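Local coordinates for insecticidal crystal protein Cry35Ab1 (Bacillus thuringiensis, PDB 4JP0) that forms one half of a binary insecticidal toxin, acting together with Cry34Ab1 against western corn rootworm larvae, probably at the midgut epithelium, at residues A[93-97]-A[98-102]; A[266-269]-A[270-273]; A[194-197]-A[198-202]. One frame throughout, in Å; residues are numbered along the deposited sequence.

Contact 1 (A[93-97]-A[98-102]); sequences IKANG and SSYVI
Ile93 and Tyr100 meet on one face of a beta hairpin with a two-residue loop (Gly97-Ser98) in the ricin B-type lectin (beta-trefoil) part of the toxin, where strands 91-96 and 99-104 are joined by a type II' turn from Asn96 to Ser99. The ring of Tyr100 leans back across the neighbouring strand: CG lies anti to its carbonyl carbon (chi1 -66°), which carries CD2 to 3.7 Å from CG2 of Ile93. That methyl approaches the ring obliquely, and Ala95 reaches it mainly through its CA. On the opposite face Lys94 and Val101 cross at a slant; the lysine chain bends at chi3 and lays CE 3.6 Å from CG1 of Val101, while its NZ goes on to Gln103 and a salt bridge with Glu126. Asn96 covers the other branch of the valine, with ND2 4.0 Å from CG2 of Val101, and turns its amide to Gln134. Gly97 sits at positive phi (65°), the first corner of the turn. The hydrogen-bonded pairs are Lys94 with Val101 and Asn96 with Ser99. The straightest of these bonds runs from Lys94 N to Val101 O, 2.8 Å long with 173° at the hydrogen.

Contact 2 (A[266-269]-A[270-273]); sequences GGTD and EIKT
Ile271 takes a chi1 of 60°, which tucks CG1 between its own backbone N and carbonyl carbon and brings it back over Thr268. There CG1 sits 3.3 Å from Thr268 O and 3.7 Å from Thr268 CB, with CD1 resting against CB and CG2 of Thr268. A chi1 of 67° in Lys272 lays its chain back along Asp269, and the two run side by side in the same direction. It is the lysine's aliphatic part that touches: CE lies 3.5 Å from Asp269 O, whereas NZ stays 4.2 Å from OD2 of Asp269, opposite charges near each other but short of a salt bridge. In the backbone, Ile271 N donates to Thr268 O over 2.9 Å, and a longer, weak bond links Lys272 N to Asp269 O. A water bridges weakly between Gly267 O and Glu270 N. Beyond the turn, Thr268 OG1 is held by Leu247 O, and Glu270 OE1 by Tyr82 OH from the lectin-like part. This is the entry to a helix: a tight turn with Ile271 at the N-cap position leads into helix 272-279 of the insecticidal crystal toxin (P42) region.

Contact 3 (A[194-197]-A[198-202]); sequences NTQI and KTTPY
Thr199 OG1 donates to Thr195 O over 2.8 Å at the C-terminal end of helix 193-199, the short helix that leads into strand 202-221 of the insecticidal crystal toxin (P42) region. The hydroxyl comes from above the carbonyl plane, brought there by a chi1 of 61° that turns OG1 back over the preceding turn of the helix. Thr195 O also receives weak bonds from Thr199 N and Lys198 N; among these donors only the hydroxyl makes a bond that is not weak. The next carbonyl, Gln196 O, is held by the main chain: Thr200 N reaches it at 2.7 Å, with a weak bond from Thr199 N, while CG2 of Thr200 lies 4.1 Å from CG of Gln196. Here the helix ends, for Thr200 is the first residue to leave helical backbone angles. Pro201, which has no N-H to give, instead sets CD 3.4 Å from Ile197 O, and its CB is 4.3 Å from CG1 of Ile197. Lys198 lays its aliphatic chain past Asn194 O. Farther out, Gln196 NE2 is held by Tyr203 OH, Thr200 OG1 by Tyr323 N, and Thr195 OG1 by OD1 of Asp192, just before the helix. Ile197 and Pro201 pack against strand 43-52 of the lectin-like part, on Phe50 and Phe48. A water takes up the carbonyl that the proline cannot serve, donating to Ile197 O at 2.8 Å.

How the contacts relate
From the N terminus the chain reaches contact 1 first, then contact 3 and finally contact 2. Contact 1 closes a two-residue hairpin turn within the lectin-like region, while contacts 3 and 2 each span one turn at a helix end; they follow in series, with no nesting or crossing. Segment 194-202 ends a helix and 266-273 begins another, both inside the insecticidal crystal toxin (P42) range. Contacts 2 and 3 lie closer together, their centres about 19 Å apart, against about 26 and 27 Å from contact 1 to contacts 2 and 3. None touches another. Both later contacts nevertheless lean on strand 43-52, contact 2 on its Ile52, contact 3 on its Phe48 and Phe50, which ties the two regions together.

Contact 1 (A[93-97]-A[98-102])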
ATOM      1  N   ILE A  93     -15.272 -15.094   9.870  1.00 19.04           N
ATOM      2  CA  ILE A  93     -15.175 -16.066  10.969  1.00 20.20           C
ATOM      3  C   ILE A  93     -15.928 -15.455  12.125  1.00 21.64           C
ATOM      4  O   ILE A  93     -15.546 -14.418  12.642  1.00 22.65           O
ATOM      5  CB  ILE A  93     -13.703 -16.317  11.297  1.00 21.08           C
ATOM      6  CG1 ILE A  93     -13.015 -16.874  10.057  1.00 19.50           C
ATOM      7  CG2 ILE A  93     -13.551 -17.308  12.415  1.00 19.96           C
ATOM      8  CD1 ILE A  93     -11.531 -17.154  10.302  1.00 23.85           C
ATOM      9  N   LYS A  94     -17.038 -16.082  12.495  1.00 20.93           N
ATOM     10  CA  LYS A  94     -18.008 -15.488  13.390  1.00 22.55           C
ATOM     11  C   LYS A  94     -18.044 -16.251  14.698  1.00 22.39           C
ATOM     12  O   LYS A  94     -18.327 -17.431  14.697  1.00 20.46           O
ATOM     13  CB  LYS A  94     -19.397 -15.602  12.733  1.00 22.15           C
ATOM     14  CG  LYS A  94     -19.467 -15.139  11.262  1.00 25.93           C
ATOM     15  CD  LYS A  94     -20.941 -15.028  10.727  1.00 25.54           C
ATOM     16  CE  LYS A  94     -21.632 -16.420  10.640  1.00 26.45           C
ATOM     17  NZ  LYS A  94     -23.134 -16.341  10.340  1.00 29.07           N
ATOM     18  N   ALA A  95     -17.751 -15.573  15.806  1.00 24.15           N
ATOM     19  CA  ALA A  95     -17.847 -16.201  17.120  1.00 25.47           C
ATOM     20  C   ALA A  95     -19.271 -16.706  17.377  1.00 27.13           C
ATOM     21  O   ALA A  95     -20.258 -15.982  17.124  1.00 25.71           O
ATOM     22  CB  ALA A  95     -17.451 -15.214  18.206  1.00 27.33           C
ATOM     23  N   ASN A  96     -19.383 -17.936  17.879  1.00 27.12           N
ATOM     24  CA  ASN A  96     -20.694 -18.521  18.184  1.00 29.30           C
ATOM     25  C   ASN A  96     -20.517 -19.369  19.417  1.00 30.19           C
ATOM     26  O   ASN A  96     -20.187 -20.550  19.334  1.00 30.06           O
ATOM     27  CB  ASN A  96     -21.215 -19.368  17.013  1.00 30.09           C
ATOM     28  CG  ASN A  96     -22.694 -19.706  17.135  1.00 31.39           C
ATOM     29  OD1 ASN A  96     -23.499 -18.891  17.616  1.00 33.09           O
ATOM     30  ND2 ASN A  96     -23.066 -20.893  16.673  1.00 29.56           N
ATOM     31  N   GLY A  97     -20.707 -18.742  20.565  1.00 30.69           N
ATOM     32  CA  GLY A  97     -20.453 -19.393  21.824  1.00 32.03           C
ATOM     33  C   GLY A  97     -18.968 -19.689  21.917  1.00 31.58           C
ATOM     34  O   GLY A  97     -18.121 -18.823  21.711  1.00 31.99           O
ATOM     35  N   SER A  98     -18.645 -20.941  22.190  1.00 31.77           N
ATOM     36  CA  SER A  98     -17.256 -21.311  22.395  1.00 31.15           C
ATOM     37  C   SER A  98     -16.539 -21.729  21.105  1.00 29.68           C
ATOM     38  O   SER A  98     -15.367 -22.105  21.123  1.00 29.64           O
ATOM     39  CB  SER A  98     -17.190 -22.437  23.437  1.00 32.58           C
ATOM     40  OG  SER A  98     -18.219 -23.397  23.186  1.00 34.42           O
ATOM     41  N   SER A  99     -17.207 -21.668  19.976  1.00 28.04           N
ATOM     42  CA  SER A  99     -16.580 -22.049  18.719  1.00 24.66           C
ATOM     43  C   SER A  99     -16.762 -20.948  17.673  1.00 23.66           C
ATOM     44  O   SER A  99     -17.000 -19.834  17.995  1.00 24.62           O
ATOM     45  CB  SER A  99     -17.159 -23.359  18.250  1.00 24.97           C
ATOM     46  OG  SER A  99     -16.883 -24.392  19.138  1.00 24.15           O
ATOM     47  N   TYR A 100     -16.661 -21.298  16.429  1.00 20.31           N
ATOM     48  CA  TYR A 100     -16.829 -20.325  15.360  1.00 19.69           C
ATOM     49  C   TYR A 100     -17.565 -20.896  14.178  1.00 18.39           C
ATOM     50  O   TYR A 100     -17.452 -22.070  13.879  1.00 16.92           O
ATOM     51  CB  TYR A 100     -15.466 -19.900  14.805  1.00 19.66           C
ATOM     52  CG  TYR A 100     -14.576 -19.126  15.742  1.00 20.61           C
ATOM     53  CD1 TYR A 100     -13.569 -19.760  16.463  1.00 22.69           C
ATOM     54  CD2 TYR A 100     -14.715 -17.759  15.887  1.00 21.13           C
ATOM     55  CE1 TYR A 100     -12.729 -19.055  17.300  1.00 25.87           C
ATOM     56  CE2 TYR A 100     -13.865 -17.044  16.727  1.00 26.47           C
ATOM     57  CZ  TYR A 100     -12.880 -17.694  17.434  1.00 27.67           C
ATOM     58  OH  TYR A 100     -12.049 -16.971  18.283  1.00 29.36           O
ATOM     59  N   VAL A 101     -18.297 -20.033  13.487  1.00 17.37           N
ATOM     60  CA  VAL A 101     -18.915 -20.389  12.217  1.00 17.71           C
ATOM     61  C   VAL A 101     -18.025 -19.769  11.157  1.00 17.65           C
ATOM     62  O   VAL A 101     -17.608 -18.585  11.300  1.00 17.58           O
ATOM     63  CB  VAL A 101     -20.343 -19.798  12.103  1.00 18.05           C
ATOM     64  CG1 VAL A 101     -20.914 -19.952  10.656  1.00 17.24           C
ATOM     65  CG2 VAL A 101     -21.260 -20.461  13.147  1.00 20.95           C
ATOM     66  N   ILE A 102     -17.681 -20.549  10.130  1.00 15.00           N
ATOM     67  CA  ILE A 102     -16.803 -20.054   9.076  1.00 14.82           C
ATOM     68  C   ILE A 102     -17.662 -19.909   7.848  1.00 15.07           C
ATOM     69  O   ILE A 102     -18.197 -20.876   7.324  1.00 14.13           O
ATOM     70  CB  ILE A 102     -15.577 -20.993   8.856  1.00 14.94           C
ATOM     71  CG1 ILE A 102     -14.719 -21.004  10.124  1.00 14.78           C
ATOM     72  CG2 ILE A 102     -14.749 -20.489   7.683  1.00 15.12           C
ATOM     73  CD1 ILE A 102     -13.644 -22.135  10.208  1.00 13.89           C
TER

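Contact 2 (A[266-269]-A[270-273])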
ATOM      1  N   GLY A 266      -1.506 -12.060  -6.972  1.00 32.58           N
ATOM      2  CA  GLY A 266      -2.907 -11.797  -6.681  1.00 29.56           C
ATOM      3  C   GLY A 266      -3.285 -10.334  -6.500  1.00 27.22           C
ATOM      4  O   GLY A 266      -4.436  -9.982  -6.671  1.00 27.04           O
ATOM      5  N   GLY A 267      -2.329  -9.476  -6.158  1.00 25.23           N
ATOM      6  CA  GLY A 267      -2.636  -8.056  -5.960  1.00 22.65           C
ATOM      7  C   GLY A 267      -3.203  -7.659  -4.589  1.00 22.06           C
ATOM      8  O   GLY A 267      -3.322  -8.481  -3.693  1.00 20.65           O
ATOM      9  N   THR A 268      -3.537  -6.377  -4.436  1.00 21.25           N
ATOM     10  CA  THR A 268      -3.965  -5.843  -3.149  1.00 20.68           C
ATOM     11  C   THR A 268      -5.362  -5.239  -3.186  1.00 20.75           C
ATOM     12  O   THR A 268      -5.720  -4.431  -2.311  1.00 19.21           O
ATOM     13  CB  THR A 268      -2.962  -4.758  -2.702  1.00 20.70           C
ATOM     14  OG1 THR A 268      -2.634  -3.943  -3.841  1.00 22.25           O
ATOM     15  CG2 THR A 268      -1.627  -5.380  -2.292  1.00 20.51           C
ATOM     16  N   ASP A 269      -6.174  -5.614  -4.173  1.00 20.33           N
ATOM     17  CA  ASP A 269      -7.492  -5.033  -4.295  1.00 22.28           C
ATOM     18  C   ASP A 269      -8.307  -5.159  -3.028  1.00 21.61           C
ATOM     19  O   ASP A 269      -9.083  -4.326  -2.730  1.00 21.52           O
ATOM     20  CB  ASP A 269      -8.307  -5.584  -5.456  1.00 23.20           C
ATOM     21  CG  ASP A 269      -9.477  -4.703  -5.777  1.00 27.85           C
ATOM     22  OD1 ASP A 269      -9.227  -3.577  -6.182  1.00 29.68           O
ATOM     23  OD2 ASP A 269     -10.618  -5.081  -5.561  1.00 30.38           O
ATOM     24  N   GLU A 270      -8.104  -6.238  -2.306  1.00 19.63           N
ATOM     25  CA  GLU A 270      -8.907  -6.488  -1.135  1.00 19.15           C
ATOM     26  C   GLU A 270      -8.445  -5.753   0.110  1.00 19.09           C
ATOM     27  O   GLU A 270      -9.058  -5.920   1.170  1.00 18.41           O
ATOM     28  CB  GLU A 270      -9.065  -7.995  -0.861  1.00 19.45           C
ATOM     29  CG  GLU A 270     -10.007  -8.681  -1.835  1.00 20.21           C
ATOM     30  CD  GLU A 270      -9.817 -10.190  -1.893  1.00 22.07           C
ATOM     31  OE1 GLU A 270      -8.805 -10.707  -1.386  1.00 25.09           O
ATOM     32  OE2 GLU A 270     -10.657 -10.869  -2.481  1.00 24.66           O
ATOM     33  N   ILE A 271      -7.365  -4.974   0.002  1.00 17.34           N
ATOM     34  CA  ILE A 271      -6.950  -4.162   1.133  1.00 17.80           C
ATOM     35  C   ILE A 271      -6.904  -2.686   0.741  1.00 17.52           C
ATOM     36  O   ILE A 271      -6.256  -1.861   1.404  1.00 17.45           O
ATOM     37  CB  ILE A 271      -5.585  -4.632   1.754  1.00 16.77           C
ATOM     38  CG1 ILE A 271      -4.458  -4.569   0.716  1.00 17.40           C
ATOM     39  CG2 ILE A 271      -5.723  -6.080   2.333  1.00 15.03           C
ATOM     40  CD1 ILE A 271      -3.055  -4.522   1.333  1.00 15.95           C
ATOM     41  N   LYS A 272      -7.564  -2.346  -0.345  1.00 18.14           N
ATOM     42  CA  LYS A 272      -7.543  -0.946  -0.788  1.00 19.94           C
ATOM     43  C   LYS A 272      -7.986   0.092   0.243  1.00 20.14           C
ATOM     44  O   LYS A 272      -7.466   1.221   0.251  1.00 20.40           O
ATOM     45  CB  LYS A 272      -8.339  -0.736  -2.096  1.00 21.74           C
ATOM     46  CG  LYS A 272      -9.815  -0.956  -1.955  1.00 23.59           C
ATOM     47  CD  LYS A 272     -10.505  -0.942  -3.332  1.00 27.19           C
ATOM     48  CE  LYS A 272     -11.602  -2.010  -3.412  1.00 31.96           C
ATOM     49  NZ  LYS A 272     -12.635  -1.540  -4.388  1.00 34.76           N
ATOM     50  N   THR A 273      -8.922  -0.260   1.106  1.00 19.83           N
ATOM     51  CA  THR A 273      -9.360   0.671   2.149  1.00 20.23           C
ATOM     52  C   THR A 273      -8.230   0.878   3.146  1.00 19.95           C
ATOM     53  O   THR A 273      -7.983   1.994   3.608  1.00 19.28           O
ATOM     54  CB  THR A 273     -10.591   0.112   2.873  1.00 20.70           C
ATOM     55  OG1 THR A 273     -11.712   0.158   1.985  1.00 21.84           O
ATOM     56  CG2 THR A 273     -11.008   0.999   4.035  1.00 20.51           C
TER
HETATM   57  O   HOH W   1      -5.740  -7.884  -1.403  1.00 23.33           O

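Contact 3 (A[194-197]-A[198-202])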
ATOM      1  N   ASN A 194       6.886 -20.692   0.199  1.00 17.55           N
ATOM      2  CA  ASN A 194       6.870 -21.332   1.514  1.00 18.40           C
ATOM      3  C   ASN A 194       7.844 -20.663   2.452  1.00 18.97           C
ATOM      4  O   ASN A 194       7.527 -20.437   3.609  1.00 18.67           O
ATOM      5  CB  ASN A 194       7.090 -22.862   1.422  1.00 18.15           C
ATOM      6  CG  ASN A 194       5.929 -23.573   0.719  1.00 21.26           C
ATOM      7  OD1 ASN A 194       4.833 -23.025   0.628  1.00 21.02           O
ATOM      8  ND2 ASN A 194       6.181 -24.775   0.164  1.00 24.00           N
ATOM      9  N   THR A 195       9.011 -20.287   1.938  1.00 19.57           N
ATOM     10  CA  THR A 195       9.988 -19.621   2.760  1.00 20.21           C
ATOM     11  C   THR A 195       9.514 -18.209   3.104  1.00 19.75           C
ATOM     12  O   THR A 195       9.741 -17.715   4.210  1.00 18.92           O
ATOM     13  CB  THR A 195      11.329 -19.537   2.044  1.00 21.59           C
ATOM     14  OG1 THR A 195      11.760 -20.865   1.717  1.00 23.22           O
ATOM     15  CG2 THR A 195      12.398 -19.047   3.011  1.00 23.32           C
ATOM     16  N   GLN A 196       8.857 -17.582   2.132  1.00 18.42           N
ATOM     17  CA  GLN A 196       8.247 -16.281   2.312  1.00 18.03           C
ATOM     18  C   GLN A 196       7.283 -16.205   3.516  1.00 17.67           C
ATOM     19  O   GLN A 196       7.401 -15.340   4.397  1.00 16.14           O
ATOM     20  CB  GLN A 196       7.497 -15.903   1.022  1.00 17.49           C
ATOM     21  CG  GLN A 196       6.970 -14.482   1.040  1.00 19.41           C
ATOM     22  CD  GLN A 196       6.072 -14.172  -0.127  1.00 20.21           C
ATOM     23  OE1 GLN A 196       5.133 -14.921  -0.391  1.00 18.46           O
ATOM     24  NE2 GLN A 196       6.346 -13.059  -0.833  1.00 18.64           N
ATOM     25  N   ILE A 197       6.308 -17.095   3.546  1.00 15.54           N
ATOM     26  CA  ILE A 197       5.353 -17.041   4.630  1.00 15.80           C
ATOM     27  C   ILE A 197       5.980 -17.390   6.006  1.00 16.54           C
ATOM     28  O   ILE A 197       5.478 -16.965   7.029  1.00 15.77           O
ATOM     29  CB  ILE A 197       4.111 -17.917   4.326  1.00 14.73           C
ATOM     30  CG1 ILE A 197       2.921 -17.418   5.162  1.00 13.18           C
ATOM     31  CG2 ILE A 197       4.416 -19.399   4.614  1.00 14.17           C
ATOM     32  CD1 ILE A 197       1.574 -17.883   4.633  1.00 14.05           C
ATOM     33  N   LYS A 198       7.044 -18.194   6.017  1.00 17.03           N
ATOM     34  CA  LYS A 198       7.683 -18.579   7.263  1.00 20.19           C
ATOM     35  C   LYS A 198       8.575 -17.502   7.841  1.00 20.71           C
ATOM     36  O   LYS A 198       8.748 -17.436   9.068  1.00 23.08           O
ATOM     37  CB  LYS A 198       8.504 -19.872   7.062  1.00 19.57           C
ATOM     38  CG  LYS A 198       7.612 -21.063   7.059  1.00 21.77           C
ATOM     39  CD  LYS A 198       8.309 -22.333   6.580  1.00 29.06           C
ATOM     40  CE  LYS A 198       9.267 -22.880   7.574  1.00 32.65           C
ATOM     41  NZ  LYS A 198      10.310 -23.700   6.863  1.00 34.79           N
ATOM     42  N   THR A 199       9.099 -16.642   6.979  1.00 19.58           N
ATOM     43  CA  THR A 199      10.057 -15.651   7.413  1.00 21.17           C
ATOM     44  C   THR A 199       9.560 -14.227   7.301  1.00 19.94           C
ATOM     45  O   THR A 199      10.001 -13.389   8.067  1.00 20.02           O
ATOM     46  CB  THR A 199      11.404 -15.765   6.657  1.00 21.10           C
ATOM     47  OG1 THR A 199      11.200 -15.560   5.252  1.00 21.22           O
ATOM     48  CG2 THR A 199      11.971 -17.182   6.786  1.00 23.02           C
ATOM     49  N   THR A 200       8.661 -13.934   6.380  1.00 18.23           N
ATOM     50  CA  THR A 200       8.204 -12.582   6.211  1.00 17.33           C
ATOM     51  C   THR A 200       6.715 -12.549   5.842  1.00 15.92           C
ATOM     52  O   THR A 200       6.377 -12.083   4.834  1.00 15.46           O
ATOM     53  CB  THR A 200       9.094 -11.774   5.196  1.00 18.32           C
ATOM     54  OG1 THR A 200       8.531 -10.509   4.978  1.00 16.61           O
ATOM     55  CG2 THR A 200       9.206 -12.482   3.886  1.00 18.26           C
ATOM     56  N   PRO A 201       5.866 -13.108   6.693  1.00 15.34           N
ATOM     57  CA  PRO A 201       4.444 -13.232   6.318  1.00 14.84           C
ATOM     58  C   PRO A 201       3.797 -11.877   6.092  1.00 14.48           C
ATOM     59  O   PRO A 201       2.830 -11.794   5.361  1.00 12.64           O
ATOM     60  CB  PRO A 201       3.806 -13.946   7.522  1.00 15.38           C
ATOM     61  CG  PRO A 201       4.807 -13.689   8.674  1.00 14.04           C
ATOM     62  CD  PRO A 201       6.150 -13.736   8.006  1.00 16.57           C
ATOM     63  N   TYR A 202       4.304 -10.845   6.761  1.00 12.86           N
ATOM     64  CA  TYR A 202       3.871  -9.482   6.454  1.00 12.75           C
ATOM     65  C   TYR A 202       5.005  -8.655   5.927  1.00 13.47           C
ATOM     66  O   TYR A 202       6.079  -8.600   6.538  1.00 14.13           O
ATOM     67  CB  TYR A 202       3.272  -8.781   7.670  1.00 11.68           C
ATOM     68  CG  TYR A 202       1.941  -9.372   8.058  1.00 12.75           C
ATOM     69  CD1 TYR A 202       1.866 -10.456   8.958  1.00 13.47           C
ATOM     70  CD2 TYR A 202       0.764  -8.903   7.481  1.00 13.31           C
ATOM     71  CE1 TYR A 202       0.614 -11.024   9.328  1.00 12.76           C
ATOM     72  CE2 TYR A 202      -0.473  -9.453   7.838  1.00 13.44           C
ATOM     73  CZ  TYR A 202      -0.539 -10.505   8.746  1.00 12.83           C
ATOM     74  OH  TYR A 202      -1.771 -11.036   9.025  1.00 12.82           O
TER
HETATM   75  O   HOH W   2       5.536 -17.011   9.818  1.00 27.37           O